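Local atomic coordinates of intracellular exo-alpha-(1->5)-L-arabinofuranosidase (Bifidobacterium longum, PDB entry 2Y2W), a protein that hydrolyses terminal alpha-(1->5)-linked L-arabinofuranosyl residues of arabinans and also acts on wheat arabinoxylan, contributing to plant cell wall degradation. Residues I207-I212 with L278-C283; N214-P219 with G223-E228. One frame throughout, in Å; residues are numbered along the deposited sequence.

Interaction 1 of 2, residues I207-I212 with L278-C283; sequences IKMWCI and LDFVSC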
loop_
_atom_site.group_PDB
_atom_site.type_symbol
_atom_site.label_atom_id
_atom_site.label_comp_id
_atom_site.label_asym_id
_atom_site.label_seq_id
_atom_site.Cartn_x
_atom_site.Cartn_y
_atom_site.Cartn_z
ATOM N N ILE D 207 9.740 -12.513 22.390
ATOM C CA ILE D 207 10.102 -11.126 22.141
ATOM C C ILE D 207 8.906 -10.226 22.469
ATOM O O ILE D 207 7.870 -10.281 21.803
ATOM C CB ILE D 207 10.622 -10.926 20.698
ATOM C CG1 ILE D 207 11.878 -11.780 20.485
ATOM C CG2 ILE D 207 10.904 -9.445 20.419
ATOM C CD1 ILE D 207 12.410 -11.802 19.065
ATOM N N LYS D 208 9.064 -9.431 23.527
ATOM C CA LYS D 208 8.022 -8.534 24.035
ATOM C C LYS D 208 7.981 -7.192 23.312
ATOM O O LYS D 208 6.920 -6.750 22.863
ATOM C CB LYS D 208 8.238 -8.269 25.526
ATOM C CG LYS D 208 7.371 -9.080 26.466
ATOM C CD LYS D 208 7.674 -8.697 27.913
ATOM C CE LYS D 208 6.624 -9.233 28.871
ATOM N NZ LYS D 208 6.864 -8.756 30.263
ATOM N N MET D 209 9.142 -6.548 23.218
ATOM C CA MET D 209 9.242 -5.186 22.710
ATOM C C MET D 209 9.545 -5.158 21.210
ATOM O O MET D 209 10.545 -5.722 20.754
ATOM C CB MET D 209 10.296 -4.407 23.502
ATOM C CG MET D 209 10.150 -2.901 23.442
ATOM S SD MET D 209 11.215 -2.107 24.657
ATOM C CE MET D 209 11.043 -0.385 24.194
ATOM N N TRP D 210 8.665 -4.497 20.460
ATOM C CA TRP D 210 8.760 -4.424 19.004
ATOM C C TRP D 210 8.726 -2.981 18.518
ATOM O O TRP D 210 7.926 -2.176 18.997
ATOM C CB TRP D 210 7.608 -5.190 18.345
ATOM C CG TRP D 210 7.625 -6.672 18.561
ATOM C CD1 TRP D 210 7.386 -7.334 19.730
ATOM C CD2 TRP D 210 7.864 -7.681 17.571
ATOM N NE1 TRP D 210 7.479 -8.689 19.534
ATOM C CE2 TRP D 210 7.768 -8.930 18.218
ATOM C CE3 TRP D 210 8.152 -7.650 16.200
ATOM C CZ2 TRP D 210 7.949 -10.136 17.545
ATOM C CZ3 TRP D 210 8.332 -8.849 15.532
ATOM C CH2 TRP D 210 8.230 -10.076 16.205
ATOM N N CYS D 211 9.591 -2.667 17.557
ATOM C CA CYS D 211 9.581 -1.361 16.907
ATOM C C CYS D 211 8.880 -1.437 15.554
ATOM O O CYS D 211 9.334 -2.133 14.641
ATOM C CB CYS D 211 11.003 -0.823 16.742
ATOM S SG CYS D 211 11.860 -0.580 18.299
ATOM N N ILE D 212 7.764 -0.724 15.441
ATOM C CA ILE D 212 6.984 -0.709 14.213
ATOM C C ILE D 212 7.588 0.301 13.237
ATOM O O ILE D 212 7.221 1.481 13.221
ATOM C CB ILE D 212 5.486 -0.432 14.493
ATOM C CG1 ILE D 212 4.970 -1.383 15.577
ATOM C CG2 ILE D 212 4.659 -0.596 13.222
ATOM C CD1 ILE D 212 3.755 -0.891 16.317
ATOM N N LEU D 278 -0.547 1.233 21.462
ATOM C CA LEU D 278 0.844 1.641 21.605
ATOM C C LEU D 278 1.252 1.719 23.067
ATOM O O LEU D 278 0.421 1.953 23.949
ATOM C CB LEU D 278 1.103 2.983 20.911
ATOM C CG LEU D 278 1.125 3.000 19.379
ATOM C CD1 LEU D 278 1.244 4.428 18.888
ATOM C CD2 LEU D 278 2.252 2.134 18.816
ATOM N N ASP D 279 2.542 1.523 23.308
ATOM C CA ASP D 279 3.090 1.533 24.651
ATOM C C ASP D 279 4.252 2.519 24.757
ATOM O O ASP D 279 4.504 3.083 25.823
ATOM C CB ASP D 279 3.540 0.122 25.029
ATOM C CG ASP D 279 2.405 -0.887 24.963
ATOM O OD1 ASP D 279 1.600 -0.939 25.921
ATOM O OD2 ASP D 279 2.316 -1.626 23.954
ATOM N N PHE D 280 4.944 2.723 23.640
ATOM C CA PHE D 280 6.099 3.606 23.586
ATOM C C PHE D 280 6.047 4.537 22.387
ATOM O O PHE D 280 5.364 4.265 21.398
ATOM C CB PHE D 280 7.392 2.794 23.508
ATOM C CG PHE D 280 7.777 2.123 24.794
ATOM C CD1 PHE D 280 8.578 2.780 25.722
ATOM C CD2 PHE D 280 7.362 0.824 25.064
ATOM C CE1 PHE D 280 8.954 2.157 26.909
ATOM C CE2 PHE D 280 7.729 0.190 26.250
ATOM C CZ PHE D 280 8.527 0.858 27.175
ATOM N N VAL D 281 6.775 5.643 22.501
ATOM C CA VAL D 281 7.086 6.509 21.371
ATOM C C VAL D 281 8.606 6.687 21.349
ATOM O O VAL D 281 9.225 6.894 22.393
ATOM C CB VAL D 281 6.317 7.863 21.436
ATOM C CG1 VAL D 281 6.597 8.614 22.743
ATOM C CG2 VAL D 281 6.619 8.730 20.216
ATOM N N SER D 282 9.201 6.578 20.165
ATOM C CA SER D 282 10.657 6.577 20.033
ATOM C C SER D 282 11.231 7.982 19.899
ATOM O O SER D 282 10.649 8.837 19.235
ATOM C CB SER D 282 11.096 5.722 18.841
ATOM O OG SER D 282 10.943 6.428 17.621
ATOM N N CYS D 283 12.379 8.200 20.533
ATOM C CA CYS D 283 13.120 9.446 20.406
ATOM C C CYS D 283 14.536 9.155 19.934
ATOM O O CYS D 283 15.185 8.223 20.421
ATOM C CB CYS D 283 13.167 10.189 21.738
ATOM S SG CYS D 283 11.562 10.670 22.384
#
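Met-209 reaches from its strand to the ring of Phe-280 and sets its terminal methyl over the aromatic face. CE lies 3.9 Å from the ring centroid and only 8° off the ring normal, a well-centred CH-pi contact; its nearest ring atom is CE2 of Phe-280. The sulfur takes a lesser share of this Met-aromatic pair, with SD 4.9 Å from the Phe-280 centroid in an oblique position. An extended chain makes the reach possible: CG of Met-209 stands anti to the backbone N (chi1 -158°), and the chain stays stretched beyond it, meeting the phenyl side chain at about a right angle. With an alanine in place of Phe-280, the Met-209 methyl would probably lose the surface it rests on, leaving a gap and a thioether end freer to turn. The second part of the contact is looser, a single methyl approach of 4.2 Å between Ile-212 CD1 and Leu-278 CD2. All four residues are buried, yet the two segments together bury just 124 Å², as expected of strands that are not adjacent. Strand 249-252 runs between them in the eight-stranded parallel barrel, and Trp-210 pairs with it through its backbone. On the barrel's inner side Met-209 also touches Ser-337 and Phe-280 touches Ala-335, both of strand 335-341, whereas Ile-212 packs outward on Val-234, Val-237 and Ala-238 of helix 227-244.

Interaction 2 of 2, residues N214-P219 with G223-E228; sequences NEMDGP and GHMSPE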
loop_
_atom_site.group_PDB
_atom_site.type_symbol
_atom_site.label_atom_id
_atom_site.label_comp_id
_atom_site.label_asym_id
_atom_site.label_seq_id
_atom_site.Cartn_x
_atom_site.Cartn_y
_atom_site.Cartn_z
ATOM N N ASN D 214 11.145 2.095 11.226
ATOM C CA ASN D 214 12.280 2.904 11.642
ATOM C C ASN D 214 12.288 4.269 10.963
ATOM O O ASN D 214 12.077 4.367 9.751
ATOM C CB ASN D 214 13.591 2.186 11.336
ATOM C CG ASN D 214 14.799 2.985 11.766
ATOM O OD1 ASN D 214 15.157 3.001 12.943
ATOM N ND2 ASN D 214 15.430 3.663 10.817
ATOM N N GLU D 215 12.532 5.311 11.761
ATOM C CA GLU D 215 12.728 6.686 11.282
ATOM C C GLU D 215 11.900 7.031 10.041
ATOM O O GLU D 215 12.420 7.559 9.055
ATOM C CB GLU D 215 14.220 6.959 11.029
ATOM C CG GLU D 215 15.079 7.006 12.295
ATOM C CD GLU D 215 16.539 7.341 12.016
ATOM O OE1 GLU D 215 17.100 6.827 11.024
ATOM O OE2 GLU D 215 17.130 8.117 12.796
ATOM N N MET D 216 10.605 6.741 10.108
ATOM C CA MET D 216 9.707 6.903 8.964
ATOM C C MET D 216 9.448 8.361 8.572
ATOM O O MET D 216 8.869 8.625 7.516
ATOM C CB MET D 216 8.388 6.161 9.213
ATOM C CG MET D 216 8.546 4.650 9.364
ATOM S SD MET D 216 9.295 3.850 7.924
ATOM C CE MET D 216 7.963 3.994 6.736
ATOM N N ASP D 217 9.892 9.294 9.415
ATOM C CA ASP D 217 9.775 10.729 9.141
ATOM C C ASP D 217 10.957 11.263 8.338
ATOM O O ASP D 217 10.844 12.289 7.664
ATOM C CB ASP D 217 9.624 11.524 10.447
ATOM C CG ASP D 217 10.862 11.451 11.332
ATOM O OD1 ASP D 217 11.561 10.414 11.312
ATOM O OD2 ASP D 217 11.132 12.436 12.055
ATOM N N GLY D 218 12.091 10.572 8.423
ATOM C CA GLY D 218 13.302 10.979 7.717
ATOM C C GLY D 218 13.192 10.751 6.221
ATOM O O GLY D 218 12.864 9.647 5.793
ATOM N N PRO D 219 13.457 11.797 5.414
ATOM C CA PRO D 219 13.423 11.689 3.947
ATOM C C PRO D 219 14.558 10.840 3.355
ATOM O O PRO D 219 14.589 10.618 2.142
ATOM C CB PRO D 219 13.540 13.147 3.480
ATOM C CG PRO D 219 13.155 13.970 4.671
ATOM C CD PRO D 219 13.647 13.193 5.848
ATOM N N GLY D 223 10.942 4.328 1.686
ATOM C CA GLY D 223 9.494 4.337 1.873
ATOM C C GLY D 223 9.055 5.275 2.982
ATOM O O GLY D 223 8.155 4.947 3.752
ATOM N N HIS D 224 9.691 6.442 3.059
ATOM C CA HIS D 224 9.381 7.426 4.097
ATOM C C HIS D 224 7.969 7.968 3.956
ATOM O O HIS D 224 7.449 8.106 2.847
ATOM C CB HIS D 224 10.406 8.564 4.114
ATOM C CG HIS D 224 10.403 9.413 2.881
ATOM N ND1 HIS D 224 10.741 8.924 1.638
ATOM C CD2 HIS D 224 10.131 10.728 2.707
ATOM C CE1 HIS D 224 10.662 9.896 0.747
ATOM N NE2 HIS D 224 10.295 11.003 1.371
ATOM N N MET D 225 7.355 8.273 5.093
ATOM C CA MET D 225 5.943 8.619 5.129
ATOM C C MET D 225 5.682 10.029 5.651
ATOM O O MET D 225 6.556 10.663 6.247
ATOM C CB MET D 225 5.177 7.603 5.986
ATOM C CG MET D 225 4.976 6.240 5.346
ATOM S SD MET D 225 4.160 5.116 6.491
ATOM C CE MET D 225 4.095 3.608 5.526
ATOM N N SER D 226 4.469 10.511 5.396
ATOM C CA SER D 226 3.944 11.706 6.032
ATOM C C SER D 226 3.421 11.310 7.417
ATOM O O SER D 226 3.302 10.116 7.708
ATOM C CB SER D 226 2.826 12.308 5.174
ATOM O OG SER D 226 1.894 11.319 4.770
ATOM N N PRO D 227 3.123 12.297 8.285
ATOM C CA PRO D 227 2.542 11.955 9.587
ATOM C C PRO D 227 1.237 11.147 9.491
ATOM O O PRO D 227 1.046 10.212 10.268
ATOM C CB PRO D 227 2.291 13.323 10.238
ATOM C CG PRO D 227 2.417 14.324 9.132
ATOM C CD PRO D 227 3.403 13.740 8.185
ATOM N N GLU D 228 0.366 11.496 8.544
ATOM C CA GLU D 228 -0.924 10.816 8.391
ATOM C C GLU D 228 -0.782 9.381 7.875
ATOM O O GLU D 228 -1.446 8.470 8.378
ATOM C CB GLU D 228 -1.869 11.624 7.493
ATOM C CG GLU D 228 -2.388 12.922 8.121
ATOM C CD GLU D 228 -3.537 12.712 9.115
ATOM O OE1 GLU D 228 -4.094 11.592 9.184
ATOM O OE2 GLU D 228 -3.893 13.682 9.826
#
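Met-216 and Met-225 join the two arms of the loop that follows the fourth strand of the (beta/alpha)8 barrel, the loop bearing Asn-214 and the probable proton donor/acceptor Glu-215. The backbone bond from Met-225 N to Met-216 O spans 2.9 Å and is nearly straight, with an N-H...O angle of 168°. Beside it the two thioether chains run alongside each other in the same direction; bends at chi2 and chi3 of Met-216 (-59° and -71°) bring its CE to 4.0 Å from Met-225 SD. Tyr-230 of helix 227-244 touches both methionines. On the other flank Pro-219 CA sits over one face of the His-224 ring, 4.0 Å from its centroid and displaced toward the rim, while Gly-218 O approaches His-224 CB at 3.2 Å. The same imidazole meets His-239 of a second subunit edge-to-face, so this end of the loop takes part in a subunit interface. Farther out, Ser-226 is the N-cap of helix 227-244, and Asp-217 OD1 is hydrogen-bonded to Ser-256 OG. The arm carrying Glu-215 folds as a type I beta turn from Glu-215 to Gly-218, closed by Gly-218 N bonding to Glu-215 O at 3.1 Å.

Both contacts belong to the catalytic (beta/alpha)8 barrel, with centres about 16 Å apart. Strand 209-212 supplies one side of interaction 1, and the chain then passes directly into the loop of interaction 2 and on to helix 227-244; residues 278-283 come later, so interaction 2 is nested within the loop that interaction 1 closes. Apart from this continuity the two contacts stay separate. Interaction 1 joins the fourth and sixth strands, while interaction 2 shapes the loop beyond the fourth. Strand 280-287, which starts in interaction 1, also carries His-284, whose ND1 hydrogen-bonds Glu-215 OE2, consistent with barrel strands and loop together positioning the probable acid/base residue near Glu-340, the probable nucleophile.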